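Local coordinates for protein N2152 (PDB 5U22) that probably hydrolyses arabinosyl linkages in plant polysaccharides as a family 39 glycoside hydrolase, built from a TIM barrel and a beta sandwich, at residues 364-378 with 411-423. Residues are numbered along the deposited sequence; the frame is centred on the assembly and turned at random.
Sequences FLGSSAHVKVEKIDW and NASSGYRIYITKA
Strands 368-376 and 415-422 run antiparallel, their axes 4.5 Å apart at closest, and four hydrogen-bonded pairs, from H370 with T421 to I376 with G415, zip them together. V371, V373, I418 and I420 share the face turned into the beta sandwich. V371 CG1 meets I418 CG2 at 3.8 Å, while V373 CG2 lies alongside I418 CG1; beta-branched residues suit such a position, being at ease in extended backbone and broad enough to fill the interior, where V405 of strand 403-408 packs on V373 and I418. L365, from the turn before the strand, crosses I420 at about a right angle and puts CD1 3.7 Å from I420 CG2.

The E374 face carries a buried ion pair. E374 and R417 lie side by side, and R417 NH2 reaches E374 OE2 at 2.9 Å by a nearly straight bond on the syn side of the carboxylate, though the two planes are turned 51° apart. A bend at chi3 (69°) in R417 swings its guanidinium back toward the glutamate; Y419 CD1 covers one guanidinium face, and W308 adds a cation-pi contact. Water 1 accepts from R417 NE and sits beside E374 OE2 and K372 O.

At the far end S414 OG donates to D377 OD1 at 2.6 Å, and K375 NZ bridges to D377 OD2, so each carboxylate oxygen has a partner. N411 OD1 accepts from S413 N, an Asx turn, and from S414 N, making an Asx motif that shapes the entry to strand 415-422. G415 has no side chain on the face where I376 CG2 lies, so that methyl settles against its backbone, 3.7 Å from G415 N. Apolar mid-strand packing on one face and an ion pair on the other together fasten the C-terminal strand into the sandwich; the buried E374 is probably kept ionised by R417.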
ATOM      1  N   PHE A 364      12.131 -15.362  24.423  1.00 15.96           N
ATOM      2  CA  PHE A 364      12.805 -16.445  23.711  1.00 16.29           C
ATOM      3  C   PHE A 364      14.241 -16.081  23.348  1.00 13.41           C
ATOM      4  O   PHE A 364      15.037 -16.979  23.065  1.00 18.99           O
ATOM      5  CB  PHE A 364      12.004 -16.910  22.468  1.00 14.37           C
ATOM      6  CG  PHE A 364      11.854 -15.890  21.356  1.00 19.30           C
ATOM      7  CD1 PHE A 364      12.939 -15.490  20.574  1.00 18.49           C
ATOM      8  CD2 PHE A 364      10.592 -15.418  21.020  1.00 15.53           C
ATOM      9  CE1 PHE A 364      12.774 -14.574  19.539  1.00 16.44           C
ATOM     10  CE2 PHE A 364      10.415 -14.513  19.980  1.00 15.13           C
ATOM     11  CZ  PHE A 364      11.501 -14.085  19.246  1.00 17.31           C
ATOM     12  N   LEU A 365      14.593 -14.796  23.376  1.00 18.08           N
ATOM     13  CA  LEU A 365      15.973 -14.397  23.134  1.00 19.47           C
ATOM     14  C   LEU A 365      16.871 -14.623  24.344  1.00 26.54           C
ATOM     15  O   LEU A 365      18.094 -14.547  24.203  1.00 23.65           O
ATOM     16  CB  LEU A 365      16.032 -12.924  22.722  1.00 16.36           C
ATOM     17  CG  LEU A 365      15.321 -12.548  21.418  1.00 16.07           C
ATOM     18  CD1 LEU A 365      15.255 -11.029  21.229  1.00 15.93           C
ATOM     19  CD2 LEU A 365      16.010 -13.187  20.227  1.00 18.55           C
ATOM     20  N   GLY A 366      16.303 -14.905  25.516  1.00 22.17           N
ATOM     21  CA  GLY A 366      17.133 -15.080  26.697  1.00 19.21           C
ATOM     22  C   GLY A 366      17.886 -13.806  27.018  1.00 23.97           C
ATOM     23  O   GLY A 366      17.354 -12.699  26.919  1.00 24.72           O
ATOM     24  N   SER A 367      19.149 -13.949  27.411  1.00 25.30           N
ATOM     25  CA  SER A 367      19.933 -12.787  27.805  1.00 22.31           C
ATOM     26  C   SER A 367      20.839 -12.296  26.693  1.00 20.97           C
ATOM     27  O   SER A 367      21.613 -11.354  26.903  1.00 24.82           O
ATOM     28  CB  SER A 367      20.771 -13.108  29.045  1.00 26.36           C
ATOM     29  OG  SER A 367      21.788 -14.025  28.705  1.00 29.44           O
ATOM     30  N   SER A 368      20.755 -12.904  25.514  1.00 24.82           N
ATOM     31  CA  SER A 368      21.698 -12.641  24.440  1.00 23.12           C
ATOM     32  C   SER A 368      20.958 -12.684  23.118  1.00 21.50           C
ATOM     33  O   SER A 368      20.368 -13.712  22.776  1.00 25.68           O
ATOM     34  CB  SER A 368      22.824 -13.674  24.448  1.00 32.24           C
ATOM     35  OG  SER A 368      23.849 -13.273  23.568  1.00 36.30           O
ATOM     36  N   ALA A 369      21.006 -11.585  22.371  1.00 21.43           N
ATOM     37  CA  ALA A 369      20.360 -11.505  21.073  1.00 26.12           C
ATOM     38  C   ALA A 369      21.403 -11.346  19.979  1.00 24.24           C
ATOM     39  O   ALA A 369      22.340 -10.553  20.108  1.00 24.75           O
ATOM     40  CB  ALA A 369      19.373 -10.339  21.020  1.00 24.75           C
ATOM     41  N   HIS A 370      21.235 -12.087  18.892  1.00 17.36           N
ATOM     42  CA  HIS A 370      22.071 -11.888  17.718  1.00 20.95           C
ATOM     43  C   HIS A 370      21.428 -10.829  16.823  1.00 21.93           C
ATOM     44  O   HIS A 370      20.274 -10.983  16.410  1.00 18.46           O
ATOM     45  CB  HIS A 370      22.259 -13.192  16.956  1.00 17.87           C
ATOM     46  CG  HIS A 370      23.238 -13.071  15.840  1.00 20.11           C
ATOM     47  ND1 HIS A 370      24.593 -12.927  16.058  1.00 20.67           N
ATOM     48  CD2 HIS A 370      23.060 -13.013  14.501  1.00 21.29           C
ATOM     49  CE1 HIS A 370      25.210 -12.809  14.897  1.00 24.46           C
ATOM     50  NE2 HIS A 370      24.305 -12.871  13.936  1.00 25.21           N
ATOM     51  N   VAL A 371      22.166  -9.760  16.530  1.00 17.30           N
ATOM     52  CA  VAL A 371      21.628  -8.602  15.815  1.00 13.58           C
ATOM     53  C   VAL A 371      22.366  -8.447  14.494  1.00 19.60           C
ATOM     54  O   VAL A 371      23.583  -8.239  14.477  1.00 19.63           O
ATOM     55  CB  VAL A 371      21.736  -7.320  16.653  1.00 16.59           C
ATOM     56  CG1 VAL A 371      21.201  -6.122  15.874  1.00 17.04           C
ATOM     57  CG2 VAL A 371      20.979  -7.505  17.965  1.00 22.28           C
ATOM     58  N   LYS A 372      21.635  -8.546  13.391  1.00 15.48           N
ATOM     59  CA  LYS A 372      22.181  -8.262  12.076  1.00 15.70           C
ATOM     60  C   LYS A 372      21.529  -6.993  11.551  1.00 17.49           C
ATOM     61  O   LYS A 372      20.298  -6.900  11.500  1.00 17.75           O
ATOM     62  CB  LYS A 372      21.943  -9.427  11.121  1.00 17.84           C
ATOM     63  CG  LYS A 372      22.406  -9.166   9.695  1.00 18.28           C
ATOM     64  CD  LYS A 372      22.169 -10.409   8.854  1.00 21.60           C
ATOM     65  CE  LYS A 372      22.774 -10.299   7.461  1.00 27.45           C
ATOM     66  NZ  LYS A 372      22.465 -11.524   6.650  1.00 24.87           N
ATOM     67  N   VAL A 373      22.349  -6.018  11.183  1.00 16.36           N
ATOM     68  CA  VAL A 373      21.881  -4.714  10.721  1.00 15.00           C
ATOM     69  C   VAL A 373      22.266  -4.582   9.253  1.00 21.59           C
ATOM     70  O   VAL A 373      23.445  -4.714   8.902  1.00 16.20           O
ATOM     71  CB  VAL A 373      22.482  -3.579  11.570  1.00 17.63           C
ATOM     72  CG1 VAL A 373      21.957  -2.232  11.112  1.00 18.21           C
ATOM     73  CG2 VAL A 373      22.161  -3.808  13.045  1.00 14.80           C
ATOM     74  N   GLU A 374      21.280  -4.336   8.393  1.00 14.88           N
ATOM     75  CA  GLU A 374      21.512  -4.252   6.956  1.00 14.02           C
ATOM     76  C   GLU A 374      20.953  -2.951   6.393  1.00 14.73           C
ATOM     77  O   GLU A 374      20.073  -2.317   6.984  1.00 15.22           O
ATOM     78  CB  GLU A 374      20.858  -5.411   6.197  1.00 15.68           C
ATOM     79  CG  GLU A 374      21.168  -6.769   6.728  1.00 18.29           C
ATOM     80  CD  GLU A 374      20.352  -7.830   6.021  1.00 22.79           C
ATOM     81  OE1 GLU A 374      20.627  -8.074   4.833  1.00 24.42           O
ATOM     82  OE2 GLU A 374      19.423  -8.387   6.639  1.00 25.02           O
ATOM     83  N   LYS A 375      21.449  -2.580   5.211  1.00 14.89           N
ATOM     84  CA  LYS A 375      20.909  -1.445   4.474  1.00 14.89           C
ATOM     85  C   LYS A 375      20.743  -1.807   3.007  1.00 18.69           C
ATOM     86  O   LYS A 375      21.454  -2.662   2.471  1.00 14.93           O
ATOM     87  CB  LYS A 375      21.798  -0.201   4.591  1.00 15.42           C
ATOM     88  CG  LYS A 375      23.180  -0.347   3.963  1.00 20.23           C
ATOM     89  CD  LYS A 375      23.950   0.959   4.082  1.00 18.97           C
ATOM     90  CE  LYS A 375      25.426   0.793   3.706  1.00 18.74           C
ATOM     91  NZ  LYS A 375      25.598   0.394   2.289  1.00 27.12           N
ATOM     92  N   ILE A 376      19.794  -1.141   2.362  1.00 15.37           N
ATOM     93  CA  ILE A 376      19.631  -1.226   0.918  1.00 15.59           C
ATOM     94  C   ILE A 376      19.745   0.198   0.399  1.00 17.54           C
ATOM     95  O   ILE A 376      18.946   1.067   0.767  1.00 15.33           O
ATOM     96  CB  ILE A 376      18.307  -1.891   0.511  1.00 16.84           C
ATOM     97  CG1 ILE A 376      18.191  -1.942  -1.013  1.00 18.47           C
ATOM     98  CG2 ILE A 376      17.073  -1.207   1.158  1.00 20.33           C
ATOM     99  CD1 ILE A 376      19.145  -2.945  -1.625  1.00 15.41           C
ATOM    100  N   ASP A 377      20.774   0.459  -0.399  1.00 16.78           N
ATOM    101  CA  ASP A 377      21.008   1.819  -0.854  1.00 19.34           C
ATOM    102  C   ASP A 377      20.240   2.089  -2.143  1.00 17.65           C
ATOM    103  O   ASP A 377      19.915   1.181  -2.910  1.00 17.30           O
ATOM    104  CB  ASP A 377      22.503   2.083  -1.068  1.00 16.64           C
ATOM    105  CG  ASP A 377      23.282   2.095   0.232  1.00 22.52           C
ATOM    106  OD1 ASP A 377      22.683   2.397   1.286  1.00 18.38           O
ATOM    107  OD2 ASP A 377      24.494   1.800   0.197  1.00 20.38           O
ATOM    108  N   TRP A 378      19.973   3.369  -2.384  1.00 13.69           N
ATOM    109  CA  TRP A 378      19.178   3.799  -3.526  1.00 16.67           C
ATOM    110  C   TRP A 378      19.874   4.953  -4.226  1.00 19.55           C
ATOM    111  O   TRP A 378      20.347   5.880  -3.561  1.00 19.07           O
ATOM    112  CB  TRP A 378      17.790   4.215  -3.046  1.00 17.31           C
ATOM    113  CG  TRP A 378      16.912   4.912  -4.016  1.00 17.50           C
ATOM    114  CD1 TRP A 378      15.930   4.349  -4.781  1.00 15.20           C
ATOM    115  CD2 TRP A 378      16.870   6.322  -4.279  1.00 16.20           C
ATOM    116  NE1 TRP A 378      15.286   5.323  -5.515  1.00 16.63           N
ATOM    117  CE2 TRP A 378      15.846   6.539  -5.225  1.00 16.18           C
ATOM    118  CE3 TRP A 378      17.601   7.417  -3.817  1.00 17.10           C
ATOM    119  CZ2 TRP A 378      15.541   7.804  -5.715  1.00 16.32           C
ATOM    120  CZ3 TRP A 378      17.293   8.677  -4.306  1.00 18.17           C
ATOM    121  CH2 TRP A 378      16.276   8.856  -5.248  1.00 17.65           C
ATOM    122  N   ASN A 411      21.329   7.991   5.942  1.00 19.46           N
ATOM    123  CA  ASN A 411      20.789   8.947   4.988  1.00 18.86           C
ATOM    124  C   ASN A 411      19.279   8.762   4.898  1.00 16.96           C
ATOM    125  O   ASN A 411      18.698   7.885   5.546  1.00 15.15           O
ATOM    126  CB  ASN A 411      21.453   8.788   3.618  1.00 18.35           C
ATOM    127  CG  ASN A 411      21.191   7.439   3.010  1.00 17.77           C
ATOM    128  OD1 ASN A 411      20.081   7.173   2.545  1.00 19.08           O
ATOM    129  ND2 ASN A 411      22.209   6.580   2.992  1.00 18.65           N
ATOM    130  N   ALA A 412      18.636   9.595   4.075  1.00 14.67           N
ATOM    131  CA  ALA A 412      17.179   9.610   3.987  1.00 18.05           C
ATOM    132  C   ALA A 412      16.616   8.700   2.904  1.00 16.42           C
ATOM    133  O   ALA A 412      15.395   8.524   2.846  1.00 16.38           O
ATOM    134  CB  ALA A 412      16.678  11.040   3.735  1.00 17.00           C
ATOM    135  N   SER A 413      17.455   8.132   2.040  1.00 15.06           N
ATOM    136  CA  SER A 413      16.970   7.359   0.904  1.00 14.94           C
ATOM    137  C   SER A 413      17.159   5.857   1.051  1.00 15.37           C
ATOM    138  O   SER A 413      16.375   5.088   0.482  1.00 16.40           O
ATOM    139  CB  SER A 413      17.661   7.828  -0.382  1.00 19.34           C
ATOM    140  OG  SER A 413      19.065   7.649  -0.299  1.00 18.41           O
ATOM    141  N   SER A 414      18.166   5.430   1.805  1.00 15.86           N
ATOM    142  CA  SER A 414      18.384   4.012   2.073  1.00 14.99           C
ATOM    143  C   SER A 414      17.236   3.421   2.892  1.00 16.31           C
ATOM    144  O   SER A 414      16.542   4.120   3.640  1.00 16.20           O
ATOM    145  CB  SER A 414      19.694   3.818   2.845  1.00 19.20           C
ATOM    146  OG  SER A 414      20.835   4.103   2.051  1.00 18.67           O
ATOM    147  N   GLY A 415      17.052   2.112   2.757  1.00 15.42           N
ATOM    148  CA  GLY A 415      16.207   1.352   3.667  1.00 16.17           C
ATOM    149  C   GLY A 415      17.096   0.602   4.646  1.00 18.56           C
ATOM    150  O   GLY A 415      18.185   0.155   4.288  1.00 16.16           O
ATOM    151  N   TYR A 416      16.628   0.469   5.883  1.00 18.79           N
ATOM    152  CA  TYR A 416      17.399  -0.208   6.920  1.00 15.57           C
ATOM    153  C   TYR A 416      16.596  -1.340   7.538  1.00 16.06           C
ATOM    154  O   TYR A 416      15.370  -1.276   7.619  1.00 15.00           O
ATOM    155  CB  TYR A 416      17.826   0.768   8.013  1.00 14.17           C
ATOM    156  CG  TYR A 416      18.696   1.888   7.476  1.00 15.92           C
ATOM    157  CD1 TYR A 416      20.046   1.684   7.218  1.00 12.90           C
ATOM    158  CD2 TYR A 416      18.163   3.140   7.216  1.00 17.34           C
ATOM    159  CE1 TYR A 416      20.842   2.709   6.730  1.00 19.81           C
ATOM    160  CE2 TYR A 416      18.945   4.153   6.716  1.00 19.33           C
ATOM    161  CZ  TYR A 416      20.282   3.936   6.484  1.00 18.89           C
ATOM    162  OH  TYR A 416      21.055   4.956   5.980  1.00 17.65           O
ATOM    163  N   ARG A 417      17.299  -2.385   7.987  1.00 15.94           N
ATOM    164  CA  ARG A 417      16.637  -3.441   8.745  1.00 17.42           C
ATOM    165  C   ARG A 417      17.503  -3.850   9.923  1.00 17.90           C
ATOM    166  O   ARG A 417      18.726  -3.978   9.792  1.00 17.35           O
ATOM    167  CB  ARG A 417      16.331  -4.689   7.900  1.00 14.59           C
ATOM    168  CG  ARG A 417      15.556  -5.740   8.689  1.00 15.56           C
ATOM    169  CD  ARG A 417      15.030  -6.899   7.836  1.00 17.88           C
ATOM    170  NE  ARG A 417      16.089  -7.777   7.326  1.00 15.81           N
ATOM    171  CZ  ARG A 417      15.864  -8.940   6.716  1.00 16.91           C
ATOM    172  NH1 ARG A 417      14.619  -9.387   6.541  1.00 17.13           N
ATOM    173  NH2 ARG A 417      16.888  -9.662   6.286  1.00 21.10           N
ATOM    174  N   ILE A 418      16.866  -4.052  11.076  1.00 12.01           N
ATOM    175  CA  ILE A 418      17.497  -4.719  12.210  1.00 17.50           C
ATOM    176  C   ILE A 418      16.782  -6.049  12.396  1.00 15.77           C
ATOM    177  O   ILE A 418      15.560  -6.080  12.580  1.00 16.68           O
ATOM    178  CB  ILE A 418      17.433  -3.855  13.478  1.00 13.04           C
ATOM    179  CG1 ILE A 418      18.318  -2.629  13.291  1.00 15.38           C
ATOM    180  CG2 ILE A 418      17.878  -4.668  14.697  1.00 13.76           C
ATOM    181  CD1 ILE A 418      18.049  -1.531  14.276  1.00 16.92           C
ATOM    182  N   TYR A 419      17.533  -7.148  12.310  1.00 14.01           N
ATOM    183  CA  TYR A 419      16.980  -8.499  12.368  1.00 12.46           C
ATOM    184  C   TYR A 419      17.581  -9.201  13.575  1.00 16.48           C
ATOM    185  O   TYR A 419      18.803  -9.371  13.644  1.00 16.78           O
ATOM    186  CB  TYR A 419      17.302  -9.265  11.081  1.00 14.81           C
ATOM    187  CG  TYR A 419      16.402 -10.449  10.786  1.00 14.60           C
ATOM    188  CD1 TYR A 419      15.218 -10.283  10.075  1.00 16.98           C
ATOM    189  CD2 TYR A 419      16.756 -11.732  11.181  1.00 15.52           C
ATOM    190  CE1 TYR A 419      14.396 -11.364   9.786  1.00 19.99           C
ATOM    191  CE2 TYR A 419      15.931 -12.829  10.899  1.00 17.99           C
ATOM    192  CZ  TYR A 419      14.756 -12.633  10.202  1.00 21.36           C
ATOM    193  OH  TYR A 419      13.933 -13.704   9.901  1.00 17.93           O
ATOM    194  N   ILE A 420      16.733  -9.614  14.516  1.00 13.69           N
ATOM    195  CA  ILE A 420      17.183 -10.106  15.813  1.00 16.36           C
ATOM    196  C   ILE A 420      16.808 -11.575  15.941  1.00 16.69           C
ATOM    197  O   ILE A 420      15.630 -11.933  15.827  1.00 17.32           O
ATOM    198  CB  ILE A 420      16.575  -9.294  16.974  1.00 16.44           C
ATOM    199  CG1 ILE A 420      16.819  -7.798  16.768  1.00 12.08           C
ATOM    200  CG2 ILE A 420      17.123  -9.762  18.306  1.00 16.79           C
ATOM    201  CD1 ILE A 420      16.249  -6.941  17.890  1.00 14.05           C
ATOM    202  N   THR A 421      17.800 -12.416  16.214  1.00 17.45           N
ATOM    203  CA  THR A 421      17.592 -13.846  16.411  1.00 16.30           C
ATOM    204  C   THR A 421      18.276 -14.275  17.703  1.00 17.25           C
ATOM    205  O   THR A 421      18.923 -13.476  18.385  1.00 16.31           O
ATOM    206  CB  THR A 421      18.124 -14.661  15.220  1.00 17.37           C
ATOM    207  OG1 THR A 421      19.481 -14.287  14.942  1.00 18.31           O
ATOM    208  CG2 THR A 421      17.276 -14.416  13.986  1.00 17.66           C
ATOM    209  N   LYS A 422      18.137 -15.557  18.033  1.00 19.52           N
ATOM    210  CA  LYS A 422      18.764 -16.081  19.239  1.00 21.83           C
ATOM    211  C   LYS A 422      20.274 -16.173  19.061  1.00 20.35           C
ATOM    212  O   LYS A 422      20.769 -16.544  17.996  1.00 23.41           O
ATOM    213  CB  LYS A 422      18.192 -17.454  19.588  1.00 19.04           C
ATOM    214  CG  LYS A 422      16.745 -17.417  20.063  1.00 18.23           C
ATOM    215  CD  LYS A 422      16.218 -18.826  20.379  1.00 20.28           C
ATOM    216  CE  LYS A 422      17.097 -19.531  21.403  1.00 21.23           C
ATOM    217  NZ  LYS A 422      16.575 -20.885  21.745  1.00 21.72           N
ATOM    218  N   ALA A 423      21.005 -15.829  20.113  1.00 22.07           N
ATOM    219  CA  ALA A 423      22.465 -15.894  20.080  1.00 23.65           C
ATOM    220  C   ALA A 423      22.963 -17.251  20.570  1.00 37.49           C
ATOM    221  O   ALA A 423      23.820 -17.866  19.938  1.00 35.40           O
ATOM    222  CB  ALA A 423      23.065 -14.783  20.918  1.00 23.92           C
TER
HETATM  223  O   HOH W   1      18.744  -7.075   8.813  1.00 24.90           O
HETATM  224  O   HOH W   2      20.679   5.475  -0.340  1.00 18.62           O